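Local coordinates for protein phenolic acid decarboxylase (Sedimentibacter hydroxybenzoicus, PDB 7AE5) that catalyses the reversible, non-oxidative decarboxylation of 4-hydroxybenzoate and 3,4-dihydroxybenzoate under anaerobic conditions, using prenylated FMN and manganese, at residues Gly69-His74 with Ile312-Ile317; Phe126-Leu131 with Ser257-Glu262; Lys145-Thr150 with Ile207-Leu212; Glu278-Tyr283 with Met346-Ile351. All coordinates share one frame; numbering follows the deposited sequence.

Interaction 1 of 4, residues Gly69-His74 with Ile312-Ile317; sequences GSWQNH and IPWTEI
Trp71 against Trp314 and Gly69 against Glu316 form a largely apolar, buried contact that joins the start of helix 71-77 to the loop leading into helix 316-320. The two indoles cross at about a right angle: Trp71 CZ2 sits 3.9 Å from Trp314 CZ3, close to the plane of the Trp314 ring and at its edge. For Trp71, CG lies anti to the carbonyl carbon (chi1 -71°), which lets the six-membered end of the indole reach across. The same end also lies over the His74 ring, with Trp71 CZ3 3.7 Å above its centre. On the other side of the contact, the peptide bond between Pro313 and Trp314 is cis.

The helix that carries Trp71, part of the N-terminal domain of the UbiD family, begins with a classical N-cap, since Ser70 OG accepts from Asn73 N at 3.1 Å in an almost straight bond (170°). Just before it, Gly69 meets the aliphatic part of Glu316, whose CG is 3.6 Å from Gly69 N. Glu316 CG is anti to the backbone N (chi1 -172°) and the chain runs on extended to the carboxylate, where OE2 forms a salt bridge with Lys145 NZ and accepts a hydrogen bond from His68 N. Tyr319 meets both indoles edge-to-face, and Glu398 of the second subunit packs on Trp314.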
loop_
_atom_site.group_PDB
_atom_site.type_symbol
_atom_site.label_atom_id
_atom_site.label_comp_id
_atom_site.label_asym_id
_atom_site.label_seq_id
_atom_site.Cartn_x
_atom_site.Cartn_y
_atom_site.Cartn_z
ATOM N N GLY C 69 -13.901 -12.709 -38.625
ATOM C CA GLY C 69 -13.697 -11.442 -37.944
ATOM C C GLY C 69 -14.908 -10.675 -37.449
ATOM O O GLY C 69 -14.968 -9.453 -37.619
ATOM N N SER C 70 -15.858 -11.359 -36.817
ATOM C CA SER C 70 -17.007 -10.706 -36.199
ATOM C C SER C 70 -17.821 -11.764 -35.475
ATOM O O SER C 70 -17.764 -12.950 -35.810
ATOM C CB SER C 70 -17.886 -9.976 -37.221
ATOM O OG SER C 70 -18.591 -10.885 -38.052
ATOM N N TRP C 71 -18.586 -11.317 -34.477
ATOM C CA TRP C 71 -19.459 -12.232 -33.758
ATOM C C TRP C 71 -20.612 -12.722 -34.620
ATOM O O TRP C 71 -21.195 -13.768 -34.315
ATOM C CB TRP C 71 -19.982 -11.570 -32.485
ATOM C CG TRP C 71 -18.909 -11.412 -31.460
ATOM C CD1 TRP C 71 -18.432 -10.245 -30.937
ATOM C CD2 TRP C 71 -18.141 -12.464 -30.864
ATOM N NE1 TRP C 71 -17.434 -10.510 -30.030
ATOM C CE2 TRP C 71 -17.233 -11.864 -29.971
ATOM C CE3 TRP C 71 -18.141 -13.858 -30.992
ATOM C CZ2 TRP C 71 -16.333 -12.607 -29.209
ATOM C CZ3 TRP C 71 -17.247 -14.594 -30.235
ATOM C CH2 TRP C 71 -16.357 -13.968 -29.354
ATOM N N GLN C 72 -20.953 -11.995 -35.685
ATOM C CA GLN C 72 -21.918 -12.510 -36.648
ATOM C C GLN C 72 -21.336 -13.693 -37.411
ATOM O O GLN C 72 -21.973 -14.747 -37.522
ATOM C CB GLN C 72 -22.351 -11.403 -37.611
ATOM C CG GLN C 72 -23.363 -10.418 -37.038
ATOM C CD GLN C 72 -22.781 -9.545 -35.941
ATOM O OE1 GLN C 72 -21.579 -9.281 -35.913
ATOM N NE2 GLN C 72 -23.635 -9.090 -35.032
ATOM N N ASN C 73 -20.120 -13.535 -37.940
ATOM C CA ASN C 73 -19.457 -14.637 -38.632
ATOM C C ASN C 73 -19.190 -15.798 -37.681
ATOM O O ASN C 73 -19.310 -16.967 -38.067
ATOM C CB ASN C 73 -18.148 -14.153 -39.255
ATOM C CG ASN C 73 -18.356 -13.030 -40.249
ATOM O OD1 ASN C 73 -19.434 -12.441 -40.322
ATOM N ND2 ASN C 73 -17.316 -12.719 -41.014
ATOM N N HIS C 74 -18.818 -15.490 -36.437
ATOM C CA HIS C 74 -18.596 -16.530 -35.437
ATOM C C HIS C 74 -19.881 -17.292 -35.145
ATOM O O HIS C 74 -19.867 -18.523 -35.022
ATOM C CB HIS C 74 -18.039 -15.901 -34.160
ATOM C CG HIS C 74 -17.422 -16.883 -33.212
ATOM N ND1 HIS C 74 -18.171 -17.693 -32.385
ATOM C CD2 HIS C 74 -16.126 -17.170 -32.946
ATOM C CE1 HIS C 74 -17.363 -18.443 -31.657
ATOM N NE2 HIS C 74 -16.115 -18.145 -31.979
ATOM N N ILE C 312 -3.439 -4.200 -34.515
ATOM C CA ILE C 312 -3.858 -3.725 -33.201
ATOM C C ILE C 312 -5.252 -4.279 -32.925
ATOM O O ILE C 312 -6.175 -4.061 -33.724
ATOM C CB ILE C 312 -3.823 -2.192 -33.118
ATOM C CG1 ILE C 312 -2.371 -1.707 -33.043
ATOM C CG2 ILE C 312 -4.619 -1.706 -31.914
ATOM C CD1 ILE C 312 -2.164 -0.297 -33.551
ATOM N N PRO C 313 -5.442 -5.011 -31.827
ATOM C CA PRO C 313 -6.740 -5.644 -31.572
ATOM C C PRO C 313 -7.852 -4.614 -31.430
ATOM O O PRO C 313 -7.621 -3.476 -31.018
ATOM C CB PRO C 313 -6.510 -6.405 -30.258
ATOM C CG PRO C 313 -5.028 -6.584 -30.179
ATOM C CD PRO C 313 -4.449 -5.351 -30.795
ATOM N N TRP C 314 -9.074 -5.023 -31.773
ATOM C CA TRP C 314 -9.375 -6.384 -32.218
ATOM C C TRP C 314 -9.265 -6.536 -33.732
ATOM O O TRP C 314 -9.617 -5.630 -34.491
ATOM C CB TRP C 314 -10.782 -6.796 -31.770
ATOM C CG TRP C 314 -10.836 -7.454 -30.422
ATOM C CD1 TRP C 314 -10.139 -7.095 -29.303
ATOM C CD2 TRP C 314 -11.632 -8.586 -30.052
ATOM N NE1 TRP C 314 -10.452 -7.936 -28.261
ATOM C CE2 TRP C 314 -11.365 -8.861 -28.696
ATOM C CE3 TRP C 314 -12.539 -9.400 -30.739
ATOM C CZ2 TRP C 314 -11.978 -9.910 -28.012
ATOM C CZ3 TRP C 314 -13.145 -10.442 -30.059
ATOM C CH2 TRP C 314 -12.863 -10.686 -28.709
ATOM N N THR C 315 -8.763 -7.689 -34.161
ATOM C CA THR C 315 -8.795 -8.077 -35.567
ATOM C C THR C 315 -9.393 -9.481 -35.614
ATOM O O THR C 315 -9.983 -9.969 -34.642
ATOM C CB THR C 315 -7.409 -7.998 -36.228
ATOM O OG1 THR C 315 -6.513 -8.921 -35.603
ATOM C CG2 THR C 315 -6.834 -6.592 -36.126
ATOM N N GLU C 316 -9.246 -10.157 -36.758
ATOM C CA GLU C 316 -9.811 -11.496 -36.898
ATOM C C GLU C 316 -9.183 -12.471 -35.907
ATOM O O GLU C 316 -9.868 -13.354 -35.378
ATOM C CB GLU C 316 -9.629 -11.999 -38.328
ATOM C CG GLU C 316 -10.349 -13.295 -38.603
ATOM C CD GLU C 316 -10.046 -13.853 -39.975
ATOM O OE1 GLU C 316 -9.368 -13.167 -40.769
ATOM O OE2 GLU C 316 -10.491 -14.984 -40.262
ATOM N N ILE C 317 -7.884 -12.313 -35.632
ATOM C CA ILE C 317 -7.172 -13.262 -34.776
ATOM C C ILE C 317 -7.803 -13.342 -33.393
ATOM O O ILE C 317 -7.833 -14.416 -32.778
ATOM C CB ILE C 317 -5.677 -12.887 -34.694
ATOM C CG1 ILE C 317 -4.904 -13.925 -33.877
ATOM C CG2 ILE C 317 -5.495 -11.499 -34.094
ATOM C CD1 ILE C 317 -4.819 -15.286 -34.537
#

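Interaction 2 of 4, residues Phe126-Leu131 with Ser257-Glu262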
loop_
_atom_site.group_PDB
_atom_site.type_symbol
_atom_site.label_atom_id
_atom_site.label_comp_id
_atom_site.label_asym_id
_atom_site.label_seq_id
_atom_site.Cartn_x
_atom_site.Cartn_y
_atom_site.Cartn_z
ATOM N N PHE C 126 3.196 -19.187 -55.843
ATOM C CA PHE C 126 2.585 -17.965 -56.352
ATOM C C PHE C 126 1.573 -18.252 -57.453
ATOM O O PHE C 126 0.616 -17.490 -57.624
ATOM C CB PHE C 126 3.667 -17.009 -56.845
ATOM C CG PHE C 126 4.458 -16.377 -55.739
ATOM C CD1 PHE C 126 5.555 -17.025 -55.197
ATOM C CD2 PHE C 126 4.098 -15.140 -55.234
ATOM C CE1 PHE C 126 6.283 -16.446 -54.175
ATOM C CE2 PHE C 126 4.822 -14.556 -54.213
ATOM C CZ PHE C 126 5.915 -15.209 -53.683
ATOM N N GLU C 127 1.760 -19.339 -58.206
ATOM C CA GLU C 127 0.761 -19.731 -59.192
ATOM C C GLU C 127 -0.478 -20.342 -58.555
ATOM O O GLU C 127 -1.450 -20.615 -59.267
ATOM C CB GLU C 127 1.369 -20.707 -60.202
ATOM C CG GLU C 127 1.980 -20.023 -61.416
ATOM C CD GLU C 127 3.010 -20.883 -62.127
ATOM O OE1 GLU C 127 3.230 -22.035 -61.695
ATOM O OE2 GLU C 127 3.600 -20.402 -63.119
ATOM N N ILE C 128 -0.469 -20.554 -57.241
ATOM C CA ILE C 128 -1.617 -21.062 -56.504
ATOM C C ILE C 128 -2.198 -19.998 -55.579
ATOM O O ILE C 128 -3.409 -19.777 -55.555
ATOM C CB ILE C 128 -1.244 -22.336 -55.710
ATOM C CG1 ILE C 128 -0.834 -23.462 -56.660
ATOM C CG2 ILE C 128 -2.402 -22.772 -54.822
ATOM C CD1 ILE C 128 -1.862 -23.769 -57.723
ATOM N N LEU C 129 -1.340 -19.320 -54.816
ATOM C CA LEU C 129 -1.775 -18.395 -53.783
ATOM C C LEU C 129 -1.453 -16.963 -54.172
ATOM O O LEU C 129 -0.295 -16.657 -54.487
ATOM C CB LEU C 129 -1.096 -18.728 -52.449
ATOM C CG LEU C 129 -1.292 -20.144 -51.909
ATOM C CD1 LEU C 129 -0.396 -20.380 -50.703
ATOM C CD2 LEU C 129 -2.750 -20.385 -51.551
ATOM N N PRO C 130 -2.435 -16.063 -54.172
ATOM C CA PRO C 130 -2.120 -14.635 -54.311
ATOM C C PRO C 130 -1.458 -14.097 -53.052
ATOM O O PRO C 130 -2.128 -13.549 -52.168
ATOM C CB PRO C 130 -3.490 -13.988 -54.558
ATOM C CG PRO C 130 -4.395 -15.117 -54.956
ATOM C CD PRO C 130 -3.883 -16.319 -54.235
ATOM N N LEU C 131 -0.141 -14.256 -52.962
ATOM C CA LEU C 131 0.592 -13.910 -51.753
ATOM C C LEU C 131 0.894 -12.417 -51.706
ATOM O O LEU C 131 1.189 -11.792 -52.729
ATOM C CB LEU C 131 1.887 -14.717 -51.676
ATOM C CG LEU C 131 1.683 -16.204 -51.377
ATOM C CD1 LEU C 131 2.859 -17.028 -51.879
ATOM C CD2 LEU C 131 1.461 -16.425 -49.887
ATOM N N SER C 257 -10.237 -28.907 -48.158
ATOM C CA SER C 257 -9.330 -27.767 -48.169
ATOM C C SER C 257 -9.135 -27.236 -49.579
ATOM O O SER C 257 -9.058 -27.995 -50.550
ATOM C CB SER C 257 -7.975 -28.145 -47.582
ATOM O OG SER C 257 -8.133 -28.766 -46.326
ATOM N N GLU C 258 -9.033 -25.913 -49.679
ATOM C CA GLU C 258 -8.775 -25.300 -50.973
ATOM C C GLU C 258 -7.373 -25.632 -51.465
ATOM O O GLU C 258 -7.176 -25.886 -52.658
ATOM C CB GLU C 258 -8.975 -23.792 -50.879
ATOM C CG GLU C 258 -10.395 -23.391 -50.520
ATOM C CD GLU C 258 -11.246 -23.124 -51.741
ATOM O OE1 GLU C 258 -10.721 -23.220 -52.869
ATOM O OE2 GLU C 258 -12.440 -22.809 -51.574
ATOM N N VAL C 259 -6.390 -25.634 -50.565
ATOM C CA VAL C 259 -4.997 -25.901 -50.906
ATOM C C VAL C 259 -4.395 -26.781 -49.818
ATOM O O VAL C 259 -4.664 -26.584 -48.629
ATOM C CB VAL C 259 -4.184 -24.595 -51.061
ATOM C CG1 VAL C 259 -2.735 -24.894 -51.405
ATOM C CG2 VAL C 259 -4.798 -23.686 -52.118
ATOM N N VAL C 260 -3.588 -27.760 -50.225
ATOM C CA VAL C 260 -2.837 -28.603 -49.301
ATOM C C VAL C 260 -1.372 -28.567 -49.711
ATOM O O VAL C 260 -1.041 -28.824 -50.873
ATOM C CB VAL C 260 -3.356 -30.054 -49.282
ATOM C CG1 VAL C 260 -2.542 -30.893 -48.309
ATOM C CG2 VAL C 260 -4.832 -30.090 -48.915
ATOM N N LEU C 261 -0.499 -28.245 -48.761
ATOM C CA LEU C 261 0.940 -28.159 -48.998
ATOM C C LEU C 261 1.610 -29.311 -48.259
ATOM O O LEU C 261 1.789 -29.255 -47.039
ATOM C CB LEU C 261 1.493 -26.813 -48.540
ATOM C CG LEU C 261 0.804 -25.556 -49.070
ATOM C CD1 LEU C 261 1.579 -24.315 -48.663
ATOM C CD2 LEU C 261 0.669 -25.628 -50.577
ATOM N N GLU C 262 1.981 -30.351 -48.998
ATOM C CA GLU C 262 2.683 -31.486 -48.421
ATOM C C GLU C 262 4.186 -31.266 -48.538
ATOM O O GLU C 262 4.695 -30.968 -49.623
ATOM C CB GLU C 262 2.271 -32.786 -49.114
ATOM C CG GLU C 262 0.778 -33.054 -49.049
ATOM C CD GLU C 262 0.382 -34.342 -49.743
ATOM O OE1 GLU C 262 1.260 -35.208 -49.940
ATOM O OE2 GLU C 262 -0.810 -34.487 -50.089
#
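The backbones of Ile128 and Val259 stay well apart, their CA atoms 8.1 Å from each other with no hydrogen bond joining the segments, so side chains alone make this contact. Both Ile128 and Leu129 direct their CB atoms toward the strand, and Val259 directs its own back at them. The methyl CG2 of Val259 is the common point: it lies 3.7 Å from Ile128 CG2 and 3.9 Å from Leu129 CD2. Its second methyl, CG1, comes to 4.0 Å from Ile128 CG2, so that this one isoleucine methyl touches both branches of the valine. For Ile128, chi1 of -63° sets CG2 anti to the backbone N and thereby turns that methyl, not the longer CG1 branch, to the strand. All three residues are buried and the fit is purely apolar.

Each segment carries a backbone irregularity. Pro130 is the centre of an inverse gamma turn, closed by a weak bond from Leu131 N to Leu129 O at 2.8 Å. Glu258 and Val259 together face Ile207 of strand 201-207, a classic beta bulge at the entry to strand 259-265. The loop 126-131 lies against the large antiparallel sheet of the Rift-related, FMN-binding-type domain, where Ile128 touches His299 of strand 287-299 and Leu129 touches Ile207. Leu129 also reaches Phe305 on strand 304-306, part of a separate mixed sheet, so the loop is covered from both.

Interaction 3 of 4, residues Lys145-Thr150 with Ile207-Leu212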
loop_
_atom_site.group_PDB
_atom_site.type_symbol
_atom_site.label_atom_id
_atom_site.label_comp_id
_atom_site.label_asym_id
_atom_site.label_seq_id
_atom_site.Cartn_x
_atom_site.Cartn_y
_atom_site.Cartn_z
ATOM N N LYS C 145 -3.109 -18.120 -41.937
ATOM C CA LYS C 145 -4.294 -18.808 -41.437
ATOM C C LYS C 145 -4.293 -20.283 -41.821
ATOM O O LYS C 145 -5.356 -20.873 -42.042
ATOM C CB LYS C 145 -5.570 -18.134 -41.946
ATOM C CG LYS C 145 -6.771 -18.301 -41.033
ATOM C CD LYS C 145 -8.029 -17.802 -41.707
ATOM C CE LYS C 145 -9.223 -17.893 -40.780
ATOM N NZ LYS C 145 -10.423 -17.272 -41.406
ATOM N N ALA C 146 -3.116 -20.894 -41.900
ATOM C CA ALA C 146 -3.023 -22.294 -42.279
ATOM C C ALA C 146 -3.259 -23.202 -41.078
ATOM O O ALA C 146 -2.990 -22.837 -39.930
ATOM C CB ALA C 146 -1.659 -22.592 -42.895
ATOM N N SER C 147 -3.773 -24.398 -41.357
ATOM C CA SER C 147 -3.923 -25.457 -40.364
ATOM C C SER C 147 -2.873 -26.522 -40.662
ATOM O O SER C 147 -2.960 -27.221 -41.678
ATOM C CB SER C 147 -5.336 -26.035 -40.387
ATOM O OG SER C 147 -6.305 -25.001 -40.373
ATOM N N VAL C 148 -1.888 -26.645 -39.776
ATOM C CA VAL C 148 -0.687 -27.435 -40.025
ATOM C C VAL C 148 -0.811 -28.769 -39.302
ATOM O O VAL C 148 -1.072 -28.807 -38.092
ATOM C CB VAL C 148 0.571 -26.674 -39.574
ATOM C CG1 VAL C 148 1.745 -27.627 -39.402
ATOM C CG2 VAL C 148 0.900 -25.561 -40.559
ATOM N N VAL C 149 -0.602 -29.860 -40.036
ATOM C CA VAL C 149 -0.865 -31.214 -39.559
ATOM C C VAL C 149 0.457 -31.940 -39.350
ATOM O O VAL C 149 1.286 -32.011 -40.265
ATOM C CB VAL C 149 -1.758 -31.987 -40.543
ATOM C CG1 VAL C 149 -2.350 -33.214 -39.871
ATOM C CG2 VAL C 149 -2.853 -31.084 -41.087
ATOM N N THR C 150 0.648 -32.479 -38.146
ATOM C CA THR C 150 1.785 -33.326 -37.811
ATOM C C THR C 150 1.277 -34.601 -37.147
ATOM O O THR C 150 0.108 -34.705 -36.767
ATOM C CB THR C 150 2.782 -32.617 -36.881
ATOM O OG1 THR C 150 2.371 -32.786 -35.518
ATOM C CG2 THR C 150 2.878 -31.136 -37.203
ATOM N N ILE C 207 -4.839 -24.904 -46.395
ATOM C CA ILE C 207 -5.285 -23.521 -46.512
ATOM C C ILE C 207 -6.704 -23.517 -47.063
ATOM O O ILE C 207 -7.022 -24.274 -47.987
ATOM C CB ILE C 207 -4.343 -22.701 -47.420
ATOM C CG1 ILE C 207 -2.901 -22.790 -46.913
ATOM C CG2 ILE C 207 -4.795 -21.250 -47.500
ATOM C CD1 ILE C 207 -1.864 -22.373 -47.933
ATOM N N GLY C 208 -7.556 -22.666 -46.494
ATOM C CA GLY C 208 -8.940 -22.585 -46.923
ATOM C C GLY C 208 -9.766 -23.751 -46.422
ATOM O O GLY C 208 -9.934 -24.748 -47.130
ATOM N N ASN C 209 -10.298 -23.636 -45.208
ATOM C CA ASN C 209 -10.925 -24.762 -44.537
ATOM C C ASN C 209 -12.297 -24.386 -43.997
ATOM O O ASN C 209 -12.657 -23.209 -43.898
ATOM C CB ASN C 209 -10.057 -25.275 -43.378
ATOM C CG ASN C 209 -8.809 -25.987 -43.853
ATOM O OD1 ASN C 209 -8.886 -27.030 -44.503
ATOM N ND2 ASN C 209 -7.649 -25.433 -43.523
ATOM N N ASN C 210 -13.059 -25.427 -43.665
ATOM C CA ASN C 210 -14.230 -25.377 -42.800
ATOM C C ASN C 210 -13.878 -24.510 -41.596
ATOM O O ASN C 210 -12.838 -24.733 -40.962
ATOM C CB ASN C 210 -14.615 -26.808 -42.400
ATOM C CG ASN C 210 -15.744 -26.881 -41.379
ATOM O OD1 ASN C 210 -16.293 -25.873 -40.941
ATOM N ND2 ASN C 210 -16.092 -28.103 -40.996
ATOM N N PRO C 211 -14.691 -23.500 -41.269
ATOM C CA PRO C 211 -14.328 -22.604 -40.156
ATOM C C PRO C 211 -14.112 -23.316 -38.831
ATOM O O PRO C 211 -13.359 -22.809 -37.990
ATOM C CB PRO C 211 -15.514 -21.629 -40.091
ATOM C CG PRO C 211 -16.613 -22.276 -40.886
ATOM C CD PRO C 211 -15.916 -23.053 -41.953
ATOM N N LEU C 212 -14.737 -24.477 -38.615
ATOM C CA LEU C 212 -14.511 -25.200 -37.367
ATOM C C LEU C 212 -13.142 -25.864 -37.344
ATOM O O LEU C 212 -12.577 -26.076 -36.265
ATOM C CB LEU C 212 -15.600 -26.249 -37.143
ATOM C CG LEU C 212 -16.869 -25.779 -36.429
ATOM C CD1 LEU C 212 -16.534 -25.115 -35.100
ATOM C CD2 LEU C 212 -17.677 -24.858 -37.312
HETATM O O HOH W 1 -7.472 -23.045 -41.739
HETATM O O HOH W 2 -6.703 -20.652 -44.386
#
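Ser147 OG and Asn209 CG both stand anti to their carbonyl carbons (chi1 -48° and -71°), which brings the hydroxyl to 3.5 Å from Asn209 ND2. A water joins the two, lying 2.7 Å from Ser147 OG, accepting from Asn209 ND2 at 3.0 Å and donating to Lys145 O at 3.0 Å. A second water lies 2.7 Å from Lys145 O and accepts from Gly208 N at 3.0 Å, so solvent bridges the backbones where they part. Strands 147-150 and 201-207 are antiparallel neighbours in the sheet of the Rift-related domain, diverging here: Ile207 ends its strand, and Gly208 turns the chain with a positive phi. Before that the contact is apolar, Ala146 CB lying 4.2 Å from Ile207 CG1. Asn209 OD1 hydrogen-bonds to Ser257 OG and ND2 to Thr206 OG1 as well as the water, so both ends of the amide are held, probably fixing its rotation. Asn210 caps helix 211-217, its OD1 accepting from Leu212 N at 3.1 Å, with the donor well above the carbonyl plane.

Interaction 4 of 4, residues Glu278-Tyr283 with Met346-Ile351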
loop_
_atom_site.group_PDB
_atom_site.type_symbol
_atom_site.label_atom_id
_atom_site.label_comp_id
_atom_site.label_asym_id
_atom_site.label_seq_id
_atom_site.Cartn_x
_atom_site.Cartn_y
_atom_site.Cartn_z
ATOM N N GLU C 278 2.010 -10.291 -33.969
ATOM C CA GLU C 278 1.543 -11.233 -32.966
ATOM C C GLU C 278 0.300 -10.657 -32.305
ATOM O O GLU C 278 0.042 -9.452 -32.375
ATOM C CB GLU C 278 2.628 -11.538 -31.920
ATOM C CG GLU C 278 4.028 -11.690 -32.512
ATOM C CD GLU C 278 4.959 -12.512 -31.640
ATOM O OE1 GLU C 278 4.828 -13.754 -31.640
ATOM O OE2 GLU C 278 5.824 -11.916 -30.961
ATOM N N PHE C 279 -0.470 -11.530 -31.652
ATOM C CA PHE C 279 -1.782 -11.137 -31.140
ATOM C C PHE C 279 -1.750 -10.009 -30.103
ATOM O O PHE C 279 -2.772 -9.332 -29.936
ATOM C CB PHE C 279 -2.529 -12.359 -30.579
ATOM C CG PHE C 279 -1.920 -12.951 -29.338
ATOM C CD1 PHE C 279 -2.294 -12.499 -28.083
ATOM C CD2 PHE C 279 -0.999 -13.982 -29.427
ATOM C CE1 PHE C 279 -1.740 -13.045 -26.941
ATOM C CE2 PHE C 279 -0.443 -14.536 -28.287
ATOM C CZ PHE C 279 -0.813 -14.066 -27.042
ATOM N N PRO C 280 -0.630 -9.743 -29.381
ATOM C CA PRO C 280 -0.605 -8.532 -28.545
ATOM C C PRO C 280 -0.521 -7.240 -29.345
ATOM O O PRO C 280 -0.404 -6.158 -28.762
ATOM C CB PRO C 280 0.640 -8.728 -27.673
ATOM C CG PRO C 280 0.832 -10.185 -27.632
ATOM C CD PRO C 280 0.478 -10.644 -29.009
ATOM N N GLY C 281 -0.569 -7.334 -30.672
ATOM C CA GLY C 281 -0.629 -6.147 -31.501
ATOM C C GLY C 281 0.703 -5.525 -31.840
ATOM O O GLY C 281 0.750 -4.341 -32.186
ATOM N N SER C 282 1.792 -6.285 -31.765
ATOM C CA SER C 282 3.117 -5.764 -32.058
ATOM C C SER C 282 3.879 -6.778 -32.900
ATOM O O SER C 282 3.466 -7.930 -33.055
ATOM C CB SER C 282 3.884 -5.439 -30.772
ATOM O OG SER C 282 4.158 -6.620 -30.039
ATOM N N TYR C 283 5.006 -6.332 -33.449
ATOM C CA TYR C 283 5.840 -7.190 -34.275
ATOM C C TYR C 283 6.686 -8.116 -33.414
ATOM O O TYR C 283 7.242 -7.704 -32.391
ATOM C CB TYR C 283 6.760 -6.353 -35.164
ATOM C CG TYR C 283 6.089 -5.706 -36.351
ATOM C CD1 TYR C 283 5.794 -6.443 -37.494
ATOM C CD2 TYR C 283 5.769 -4.355 -36.338
ATOM C CE1 TYR C 283 5.188 -5.853 -38.586
ATOM C CE2 TYR C 283 5.164 -3.757 -37.424
ATOM C CZ TYR C 283 4.874 -4.510 -38.546
ATOM O OH TYR C 283 4.272 -3.915 -39.628
ATOM N N MET C 346 -11.417 -13.493 -23.222
ATOM C CA MET C 346 -11.222 -13.235 -24.644
ATOM C C MET C 346 -10.152 -12.195 -24.953
ATOM O O MET C 346 -9.946 -11.880 -26.129
ATOM C CB MET C 346 -12.540 -12.772 -25.275
ATOM C CG MET C 346 -13.711 -13.721 -25.114
ATOM S SD MET C 346 -15.164 -13.125 -26.005
ATOM C CE MET C 346 -14.906 -11.349 -25.947
ATOM N N TYR C 347 -9.470 -11.653 -23.952
ATOM C CA TYR C 347 -8.688 -10.434 -24.129
ATOM C C TYR C 347 -7.200 -10.743 -24.020
ATOM O O TYR C 347 -6.691 -11.013 -22.926
ATOM C CB TYR C 347 -9.137 -9.387 -23.117
ATOM C CG TYR C 347 -10.629 -9.159 -23.205
ATOM C CD1 TYR C 347 -11.207 -8.712 -24.385
ATOM C CD2 TYR C 347 -11.461 -9.421 -22.127
ATOM C CE1 TYR C 347 -12.571 -8.516 -24.483
ATOM C CE2 TYR C 347 -12.826 -9.226 -22.216
ATOM C CZ TYR C 347 -13.375 -8.774 -23.396
ATOM O OH TYR C 347 -14.733 -8.582 -23.488
ATOM N N THR C 348 -6.516 -10.692 -25.163
ATOM C CA THR C 348 -5.083 -10.959 -25.271
ATOM C C THR C 348 -4.739 -12.327 -24.681
ATOM O O THR C 348 -3.951 -12.456 -23.742
ATOM C CB THR C 348 -4.267 -9.845 -24.611
ATOM O OG1 THR C 348 -4.908 -8.585 -24.848
ATOM C CG2 THR C 348 -2.862 -9.804 -25.196
ATOM N N HIS C 349 -5.360 -13.354 -25.261
ATOM C CA HIS C 349 -5.176 -14.744 -24.841
ATOM C C HIS C 349 -5.384 -14.911 -23.339
ATOM O O HIS C 349 -4.617 -15.590 -22.655
ATOM C CB HIS C 349 -3.804 -15.275 -25.255
ATOM C CG HIS C 349 -3.791 -16.745 -25.535
ATOM N ND1 HIS C 349 -2.675 -17.404 -26.007
ATOM C CD2 HIS C 349 -4.760 -17.684 -25.417
ATOM C CE1 HIS C 349 -2.958 -18.685 -26.164
ATOM N NE2 HIS C 349 -4.216 -18.881 -25.813
ATOM N N GLY C 350 -6.427 -14.275 -22.818
ATOM C CA GLY C 350 -6.792 -14.478 -21.433
ATOM C C GLY C 350 -5.983 -13.704 -20.419
ATOM O O GLY C 350 -6.033 -14.034 -19.231
ATOM N N ILE C 351 -5.227 -12.687 -20.842
ATOM C CA ILE C 351 -4.579 -11.829 -19.857
ATOM C C ILE C 351 -5.626 -11.013 -19.107
ATOM O O ILE C 351 -5.468 -10.730 -17.914
ATOM C CB ILE C 351 -3.516 -10.938 -20.527
ATOM C CG1 ILE C 351 -2.373 -11.803 -21.061
ATOM C CG2 ILE C 351 -2.962 -9.919 -19.543
ATOM C CD1 ILE C 351 -1.400 -11.061 -21.948
#
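The His349 imidazole points its edge at one face of the Phe279 ring in an offset edge-to-face pair, centroids 5.5 Å apart and planes at 86°, while Pro280 CD lies 3.3 Å above the opposite face, near the rim. Phe279 CZ approaches the imidazole edge close to its plane, 4.0 Å from His349 ND1. The phenyl meets aliphatic carbon obliquely: CE1 is 3.5 Å from His349 CB and 3.8 Å from Thr348 CG2. With chi1 at 67°, Phe279 CG sits between its backbone N and carbonyl carbon, which swings the ring onto Thr348 and His349. Replacing the ring with an alanine is likely to cost His349 its edge-to-face partner, though His377 and Tyr381 would still meet it, and open a gap beside Thr348 CG2. Thr348 OG1 bonds to Thr405 OG1 of the second subunit. Thr348 to Ile351 form a type I' turn, characteristic of tight beta hairpins, between strands 340-347 and 352-357; it meets the turn following Glu278, the predicted proton donor of this UbiD-family active site.

Interactions 1 and 3 are tied by a salt bridge, Glu316 OE2 to Lys145 NZ at 2.6 Å, although their centres are 17 Å apart. Interaction 3 continues into interaction 2 through the sheet, where Ile207 N lies 2.8 Å from Val259 O. Interaction 1 reaches interaction 4 by packing, with Trp71 CZ2 3.5 Å from Met346 SD; both also touch the second subunit. Interactions 2 and 4 lie farthest apart, their centres 28 Å from each other. Around the predicted prenylated-FMN site, the side chain of Ser147 in interaction 3 is about 4 Å from that of Val164, while that of Phe279 in interaction 4 is about 9 Å from that of Arg168.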